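Matching sites in bifunctional protein PutA from Bradyrhizobium diazoefficiens, a protein that probably oxidises proline to glutamate in two steps, with an FAD-dependent proline dehydrogenase and an NAD-dependent aldehyde dehydrogenase in one chain (PDB 6BSN (chain A, 2.15 Å), residues L608-E613 and W659-A664), and in its relative proline dehydrogenase from Bradyrhizobium japonicum (PDB 3HAZ (chain B, 2.10 Å), residues L608-E613 and W659-A664). Both blocks share one frame: the second was fitted to the first on N, CA, C and O of the twelve residues, RMSD 0.07 Å. Numbering follows each deposited sequence.

Structure 1 (6BSN); sequences LSELRE and WNFPLA. It carries 1 engineered substitution outside these segments. With PRO (proline), chain C; PRO (proline), chain D.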
loop_
_atom_site.group_PDB
_atom_site.type_symbol
_atom_site.label_atom_id
_atom_site.label_comp_id
_atom_site.label_asym_id
_atom_site.label_seq_id
_atom_site.Cartn_x
_atom_site.Cartn_y
_atom_site.Cartn_z
ATOM N N LEU A 608 39.520 1.096 23.703
ATOM C CA LEU A 608 38.681 1.582 22.614
ATOM C C LEU A 608 37.352 0.848 22.582
ATOM O O LEU A 608 36.286 1.468 22.441
ATOM C CB LEU A 608 39.397 1.419 21.276
ATOM C CG LEU A 608 38.536 1.785 20.062
ATOM C CD1 LEU A 608 38.129 3.259 20.130
ATOM C CD2 LEU A 608 39.271 1.491 18.754
ATOM N N SER A 609 37.395 -0.473 22.754
ATOM C CA SER A 609 36.172 -1.260 22.665
ATOM C C SER A 609 35.195 -0.901 23.778
ATOM O O SER A 609 33.978 -0.846 23.547
ATOM C CB SER A 609 36.508 -2.749 22.708
ATOM O OG SER A 609 35.330 -3.502 22.815
ATOM N N GLU A 610 35.710 -0.667 24.997
ATOM C CA GLU A 610 34.838 -0.317 26.115
ATOM C C GLU A 610 34.270 1.096 25.951
ATOM O O GLU A 610 33.100 1.345 26.276
ATOM C CB GLU A 610 35.593 -0.443 27.442
ATOM C CG GLU A 610 34.797 0.126 28.606
ATOM C CD GLU A 610 35.236 -0.376 29.965
ATOM O OE1 GLU A 610 36.330 -0.977 30.080
ATOM O OE2 GLU A 610 34.471 -0.169 30.925
ATOM N N LEU A 611 35.076 2.030 25.441
ATOM C CA LEU A 611 34.556 3.362 25.147
ATOM C C LEU A 611 33.396 3.281 24.160
ATOM O O LEU A 611 32.354 3.915 24.362
ATOM C CB LEU A 611 35.671 4.258 24.606
ATOM C CG LEU A 611 35.393 5.751 24.382
ATOM C CD1 LEU A 611 34.673 6.031 23.069
ATOM C CD2 LEU A 611 34.644 6.393 25.576
ATOM N N ARG A 612 33.559 2.495 23.088
ATOM C CA ARG A 612 32.480 2.301 22.127
ATOM C C ARG A 612 31.246 1.710 22.801
ATOM O O ARG A 612 30.122 2.176 22.580
ATOM C CB ARG A 612 32.933 1.382 20.986
ATOM C CG ARG A 612 33.909 2.008 20.002
ATOM C CD ARG A 612 34.073 1.092 18.801
ATOM N NE ARG A 612 32.845 1.047 18.006
ATOM C CZ ARG A 612 32.547 0.092 17.123
ATOM N NH1 ARG A 612 33.384 -0.928 16.919
ATOM N NH2 ARG A 612 31.406 0.146 16.441
ATOM N N GLU A 613 31.451 0.685 23.633
ATOM C CA GLU A 613 30.349 0.040 24.337
ATOM C C GLU A 613 29.622 1.034 25.244
ATOM O O GLU A 613 28.390 1.012 25.341
ATOM C CB GLU A 613 30.892 -1.150 25.145
ATOM C CG GLU A 613 29.836 -2.049 25.764
ATOM C CD GLU A 613 30.443 -3.147 26.633
ATOM O OE1 GLU A 613 31.455 -3.733 26.207
ATOM O OE2 GLU A 613 29.898 -3.457 27.712
ATOM N N TRP A 659 35.196 -3.381 38.584
ATOM C CA TRP A 659 36.410 -2.731 38.100
ATOM C C TRP A 659 36.799 -3.163 36.687
ATOM O O TRP A 659 37.647 -2.508 36.064
ATOM C CB TRP A 659 37.586 -2.998 39.065
ATOM C CG TRP A 659 37.792 -4.459 39.440
ATOM C CD1 TRP A 659 37.415 -5.069 40.616
ATOM C CD2 TRP A 659 38.410 -5.483 38.644
ATOM N NE1 TRP A 659 37.768 -6.405 40.597
ATOM C CE2 TRP A 659 38.380 -6.683 39.401
ATOM C CE3 TRP A 659 38.991 -5.504 37.365
ATOM C CZ2 TRP A 659 38.898 -7.888 38.916
ATOM C CZ3 TRP A 659 39.507 -6.705 36.884
ATOM C CH2 TRP A 659 39.454 -7.879 37.659
ATOM N N ASN A 660 36.229 -4.249 36.171
ATOM C CA ASN A 660 36.735 -4.799 34.916
ATOM C C ASN A 660 36.102 -4.176 33.680
ATOM O O ASN A 660 36.676 -4.292 32.592
ATOM C CB ASN A 660 36.563 -6.321 34.885
ATOM C CG ASN A 660 35.314 -6.785 35.594
ATOM O OD1 ASN A 660 34.268 -6.955 34.966
ATOM N ND2 ASN A 660 35.418 -7.012 36.920
ATOM N N PHE A 661 34.937 -3.540 33.817
ATOM C CA PHE A 661 34.394 -2.631 32.807
ATOM C C PHE A 661 33.969 -1.365 33.539
ATOM O O PHE A 661 32.778 -1.084 33.734
ATOM C CB PHE A 661 33.261 -3.269 32.004
ATOM C CG PHE A 661 33.753 -4.288 31.006
ATOM C CD1 PHE A 661 33.825 -5.633 31.341
ATOM C CD2 PHE A 661 34.181 -3.889 29.747
ATOM C CE1 PHE A 661 34.300 -6.568 30.418
ATOM C CE2 PHE A 661 34.654 -4.808 28.818
ATOM C CZ PHE A 661 34.718 -6.146 29.148
ATOM N N PRO A 662 34.954 -0.568 33.962
ATOM C CA PRO A 662 34.685 0.514 34.907
ATOM C C PRO A 662 33.993 1.711 34.282
ATOM O O PRO A 662 33.621 2.644 35.012
ATOM C CB PRO A 662 36.087 0.898 35.405
ATOM C CG PRO A 662 37.069 0.225 34.478
ATOM C CD PRO A 662 36.317 -0.504 33.413
ATOM N N LEU A 663 33.849 1.744 32.960
ATOM C CA LEU A 663 33.130 2.822 32.301
ATOM C C LEU A 663 31.830 2.340 31.683
ATOM O O LEU A 663 30.777 2.922 31.946
ATOM C CB LEU A 663 34.009 3.474 31.233
ATOM C CG LEU A 663 33.280 4.497 30.365
ATOM C CD1 LEU A 663 32.967 5.732 31.188
ATOM C CD2 LEU A 663 34.107 4.864 29.129
ATOM N N ALA A 664 31.875 1.253 30.900
ATOM C CA ALA A 664 30.713 0.836 30.120
ATOM C C ALA A 664 29.656 0.161 30.985
ATOM O O ALA A 664 28.464 0.418 30.818
ATOM C CB ALA A 664 31.141 -0.093 28.980
HETATM N N PRO C . 34.453 -11.326 41.065
HETATM C CA PRO C . 34.562 -9.947 40.624
HETATM C C PRO C . 33.557 -9.721 39.477
HETATM O O PRO C . 32.688 -10.610 39.269
HETATM C CB PRO C . 35.977 -9.643 40.182
HETATM C CG PRO C . 36.742 -10.951 40.381
HETATM C CD PRO C . 35.663 -12.017 40.743
HETATM O OXT PRO C . 33.590 -8.673 38.763
HETATM N N PRO D . 30.650 -7.513 28.286
HETATM C CA PRO D . 31.744 -8.449 28.510
HETATM C C PRO D . 31.937 -9.348 27.278
HETATM O O PRO D . 30.970 -9.594 26.523
HETATM C CB PRO D . 31.462 -9.280 29.736
HETATM C CG PRO D . 30.317 -8.532 30.417
HETATM C CD PRO D . 29.626 -7.740 29.258
HETATM O OXT PRO D . 33.059 -9.845 27.035
#
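Glu610 meets the backbone of Leu663 and Ala664. The contact joins helix 604-629 to the loop between strand 641-656 and helix 664-675, in the aldehyde dehydrogenase part. Glu610 carries CG anti to its backbone N (chi1 171°), and its extended chain reaches across to the loop. Its OE2 accepts from Leu663 N at 2.9 Å and, almost straight (172°), from Ala664 N at 3.0 Å. Its OE1 forms a salt bridge with Lys602, so both oxygens of this buried carboxylate are held. Pro662 crosses it at about a right angle, with CD 3.4 Å from Glu610 OE1. This part is tight. The pocket side is looser: Glu613 OE1 stays 4.3 Å from Phe661 CE2. Here two prolines are bound. Asn660 ND2 donates to OXT of proline C. Trp659 CZ2 lies 3.6 Å from CB of proline C. The engineered Ala794, at the predicted active-site position, lies close to Asn660. Phe661 CE1 is 3.7 Å from CA of proline D, which is also hydrogen-bonded to Ser795 and Arg793.

Structure 2 (3HAZ); sequences LSELRE and WNFPLA. With NAD (nicotinamide-adenine-dinucleotide), chain E.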
loop_
_atom_site.group_PDB
_atom_site.type_symbol
_atom_site.label_atom_id
_atom_site.label_comp_id
_atom_site.label_asym_id
_atom_site.label_seq_id
_atom_site.Cartn_x
_atom_site.Cartn_y
_atom_site.Cartn_z
ATOM N N LEU B 608 39.463 1.060 23.748
ATOM C CA LEU B 608 38.643 1.594 22.668
ATOM C C LEU B 608 37.299 0.864 22.584
ATOM O O LEU B 608 36.242 1.483 22.433
ATOM C CB LEU B 608 39.383 1.478 21.339
ATOM C CG LEU B 608 38.549 1.763 20.095
ATOM C CD1 LEU B 608 38.030 3.191 20.133
ATOM C CD2 LEU B 608 39.372 1.515 18.841
ATOM N N SER B 609 37.349 -0.459 22.680
ATOM C CA SER B 609 36.138 -1.264 22.656
ATOM C C SER B 609 35.189 -0.913 23.809
ATOM O O SER B 609 33.975 -0.865 23.617
ATOM C CB SER B 609 36.480 -2.753 22.688
ATOM O OG SER B 609 35.328 -3.520 22.977
ATOM N N GLU B 610 35.734 -0.674 25.000
ATOM C CA GLU B 610 34.889 -0.305 26.133
ATOM C C GLU B 610 34.291 1.089 25.930
ATOM O O GLU B 610 33.114 1.314 26.221
ATOM C CB GLU B 610 35.638 -0.386 27.469
ATOM C CG GLU B 610 34.786 0.102 28.640
ATOM C CD GLU B 610 35.283 -0.334 30.011
ATOM O OE1 GLU B 610 36.435 -0.804 30.136
ATOM O OE2 GLU B 610 34.506 -0.193 30.979
ATOM N N LEU B 611 35.100 2.019 25.429
ATOM C CA LEU B 611 34.599 3.353 25.103
ATOM C C LEU B 611 33.413 3.251 24.137
ATOM O O LEU B 611 32.365 3.846 24.375
ATOM C CB LEU B 611 35.710 4.239 24.523
ATOM C CG LEU B 611 35.394 5.718 24.224
ATOM C CD1 LEU B 611 34.501 5.878 22.994
ATOM C CD2 LEU B 611 34.768 6.408 25.423
ATOM N N ARG B 612 33.582 2.496 23.055
ATOM C CA ARG B 612 32.490 2.281 22.104
ATOM C C ARG B 612 31.241 1.725 22.796
ATOM O O ARG B 612 30.131 2.206 22.573
ATOM C CB ARG B 612 32.917 1.348 20.958
ATOM C CG ARG B 612 33.854 1.983 19.926
ATOM C CD ARG B 612 34.033 1.079 18.710
ATOM N NE ARG B 612 32.798 0.958 17.936
ATOM C CZ ARG B 612 32.539 -0.027 17.078
ATOM N NH1 ARG B 612 33.427 -0.994 16.880
ATOM N NH2 ARG B 612 31.384 -0.051 16.421
ATOM N N GLU B 613 31.434 0.709 23.630
ATOM C CA GLU B 613 30.336 0.058 24.341
ATOM C C GLU B 613 29.569 1.041 25.233
ATOM O O GLU B 613 28.339 0.996 25.313
ATOM C CB GLU B 613 30.884 -1.097 25.188
ATOM C CG GLU B 613 29.822 -1.944 25.870
ATOM C CD GLU B 613 30.419 -3.030 26.746
ATOM O OE1 GLU B 613 31.657 -3.167 26.758
ATOM O OE2 GLU B 613 29.651 -3.748 27.424
ATOM N N TRP B 659 35.164 -3.472 38.599
ATOM C CA TRP B 659 36.368 -2.796 38.127
ATOM C C TRP B 659 36.773 -3.178 36.699
ATOM O O TRP B 659 37.585 -2.490 36.079
ATOM C CB TRP B 659 37.532 -3.091 39.080
ATOM C CG TRP B 659 37.718 -4.557 39.325
ATOM C CD1 TRP B 659 37.256 -5.277 40.390
ATOM C CD2 TRP B 659 38.397 -5.489 38.474
ATOM N NE1 TRP B 659 37.614 -6.598 40.257
ATOM C CE2 TRP B 659 38.314 -6.754 39.091
ATOM C CE3 TRP B 659 39.073 -5.373 37.257
ATOM C CZ2 TRP B 659 38.880 -7.898 38.527
ATOM C CZ3 TRP B 659 39.637 -6.512 36.696
ATOM C CH2 TRP B 659 39.533 -7.757 37.331
ATOM N N ASN B 660 36.215 -4.266 36.175
ATOM C CA ASN B 660 36.707 -4.814 34.909
ATOM C C ASN B 660 36.158 -4.114 33.663
ATOM O O ASN B 660 36.801 -4.122 32.609
ATOM C CB ASN B 660 36.499 -6.330 34.837
ATOM C CG ASN B 660 35.035 -6.719 34.777
ATOM O OD1 ASN B 660 34.172 -6.030 35.318
ATOM N ND2 ASN B 660 34.751 -7.845 34.128
ATOM N N PHE B 661 34.973 -3.519 33.796
ATOM C CA PHE B 661 34.438 -2.595 32.798
ATOM C C PHE B 661 33.967 -1.342 33.525
ATOM O O PHE B 661 32.766 -1.103 33.660
ATOM C CB PHE B 661 33.294 -3.232 32.013
ATOM C CG PHE B 661 33.741 -4.341 31.092
ATOM C CD1 PHE B 661 33.702 -5.664 31.506
ATOM C CD2 PHE B 661 34.212 -4.057 29.820
ATOM C CE1 PHE B 661 34.113 -6.681 30.664
ATOM C CE2 PHE B 661 34.628 -5.070 28.973
ATOM C CZ PHE B 661 34.577 -6.380 29.394
ATOM N N PRO B 662 34.932 -0.540 33.998
ATOM C CA PRO B 662 34.745 0.571 34.936
ATOM C C PRO B 662 33.973 1.714 34.310
ATOM O O PRO B 662 33.471 2.580 35.024
ATOM C CB PRO B 662 36.181 1.044 35.228
ATOM C CG PRO B 662 37.092 0.082 34.575
ATOM C CD PRO B 662 36.319 -0.634 33.517
ATOM N N LEU B 663 33.912 1.734 32.985
ATOM C CA LEU B 663 33.196 2.788 32.283
ATOM C C LEU B 663 31.873 2.305 31.695
ATOM O O LEU B 663 30.827 2.896 31.960
ATOM C CB LEU B 663 34.065 3.399 31.182
ATOM C CG LEU B 663 33.328 4.431 30.326
ATOM C CD1 LEU B 663 32.941 5.607 31.189
ATOM C CD2 LEU B 663 34.182 4.881 29.139
ATOM N N ALA B 664 31.913 1.231 30.909
ATOM C CA ALA B 664 30.735 0.820 30.138
ATOM C C ALA B 664 29.635 0.197 30.991
ATOM O O ALA B 664 28.461 0.503 30.812
ATOM C CB ALA B 664 31.124 -0.117 28.992
HETATM P PA NAD E . 32.677 -7.884 43.657
HETATM O O1A NAD E . 31.467 -8.859 44.181
HETATM O O2A NAD E . 33.925 -8.217 44.363
HETATM O O5B NAD E . 32.230 -6.311 43.991
HETATM C C5B NAD E . 31.752 -5.491 42.934
HETATM C C4B NAD E . 31.018 -4.253 43.472
HETATM O O4B NAD E . 30.135 -4.500 44.632
HETATM C C3B NAD E . 31.953 -3.095 44.013
HETATM O O3B NAD E . 31.752 -1.781 43.592
HETATM C C2B NAD E . 32.015 -3.433 45.500
HETATM O O2B NAD E . 32.709 -2.585 46.387
HETATM C C1B NAD E . 30.605 -3.751 45.749
HETATM N N9A NAD E . 30.436 -4.529 46.985
HETATM C C8A NAD E . 31.342 -5.350 47.576
HETATM N N7A NAD E . 30.740 -5.896 48.747
HETATM C C5A NAD E . 29.429 -5.376 48.846
HETATM C C6A NAD E . 28.417 -5.571 49.780
HETATM N N6A NAD E . 28.640 -6.460 50.909
HETATM N N1A NAD E . 27.226 -4.936 49.635
HETATM C C2A NAD E . 27.019 -4.091 48.558
HETATM N N3A NAD E . 28.013 -3.898 47.638
HETATM C C4A NAD E . 29.223 -4.542 47.784
HETATM O O3 NAD E . 32.864 -8.014 41.994
HETATM P PN NAD E . 34.262 -7.444 41.273
HETATM O O1N NAD E . 35.582 -8.072 42.072
HETATM O O2N NAD E . 34.287 -5.981 41.324
HETATM O O5D NAD E . 34.314 -7.930 39.678
HETATM C C5D NAD E . 34.534 -9.298 39.365
HETATM C C4D NAD E . 33.224 -10.112 39.296
HETATM O O4D NAD E . 32.053 -9.439 38.659
HETATM C C3D NAD E . 33.215 -11.574 38.671
HETATM O O3D NAD E . 32.787 -12.658 39.460
HETATM C C2D NAD E . 32.494 -11.290 37.335
HETATM O O2D NAD E . 32.203 -12.331 36.423
HETATM C C1D NAD E . 31.445 -10.349 37.766
HETATM N N1N NAD E . 30.971 -9.616 36.585
HETATM C C2N NAD E . 29.850 -10.095 35.882
HETATM C C3N NAD E . 29.385 -9.382 34.697
HETATM C C7N NAD E . 28.152 -9.899 33.935
HETATM O O7N NAD E . 27.652 -9.218 33.114
HETATM N N7N NAD E . 27.530 -11.150 34.322
HETATM C C4N NAD E . 30.096 -8.163 34.236
HETATM C C5N NAD E . 31.207 -7.688 34.937
HETATM C C6N NAD E . 31.681 -8.406 36.141
#
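The carboxylate of Glu610 reaches the backbone N of Leu663 and Ala664. Its CG is anti to the backbone N (chi1 176°), and the extended chain reaches across to the loop. OE2 accepts from Leu663 N at 2.8 Å and, almost straight (171°), from Ala664 N at 3.0 Å, though the exact place of OE2 is less sure. OE1 forms a salt bridge with Lys602, so both oxygens of the buried carboxylate appear to be held. Pro662 crosses it at about a right angle, with CD 3.4 Å from Glu610 OE1. This part is tight. On the looser pocket side Glu613 OE1 stays 4.1 Å from Phe661 CD2. NAD is bound beyond it. Asn660 OD1 lies 3.4 Å from C5N of the nicotinamide ring, while its ND2 donates to Gln792 O. Trp659 NE1 gives a weak, bent hydrogen bond (138°) to O1N of the NAD, 3.1 Å away. Cys794, predicted to be the active-site residue, lies close to Asn660.

Structure 1 against structure 2
The sharpest difference is the group bound beside Trp659(A) and Asn660(A). In structure 1 it is a proline (chain C); in structure 2 NAD takes this place, at least in part. The flat amide ends of Asn660(A) and Asn660(B) differ by about 56° about the last bond, and their CG atoms stand 0.9 Å apart after superposition. The place of ND2 of Asn660(A) is left in structure 2. That atom donates to OXT of the proline, a bond that goes with the proline. Asn660(B) instead packs against the nicotinamide ring, with OD1 3.4 Å from C5N of NAD. The twist goes with the change of ligand and may follow from it, though the crystals differ in other ways too. Trp659(A) and Trp659(B) keep their place but serve different partners. Trp659(A) CZ2 touches CB of the proline, an apolar contact, while Trp659(B) NE1 makes a weak hydrogen bond to O1N of NAD. Behind the pocket the anchor is kept. Glu610(A) and Glu610(B) coincide within the error. OE2 accepts from N of Leu663(A) and Ala664(A), and of Leu663(B) and Ala664(B). Phe661(A) also matches Phe661(B), but Phe661(A) touches the second proline (chain D), where structure 2 has a sulfate ion.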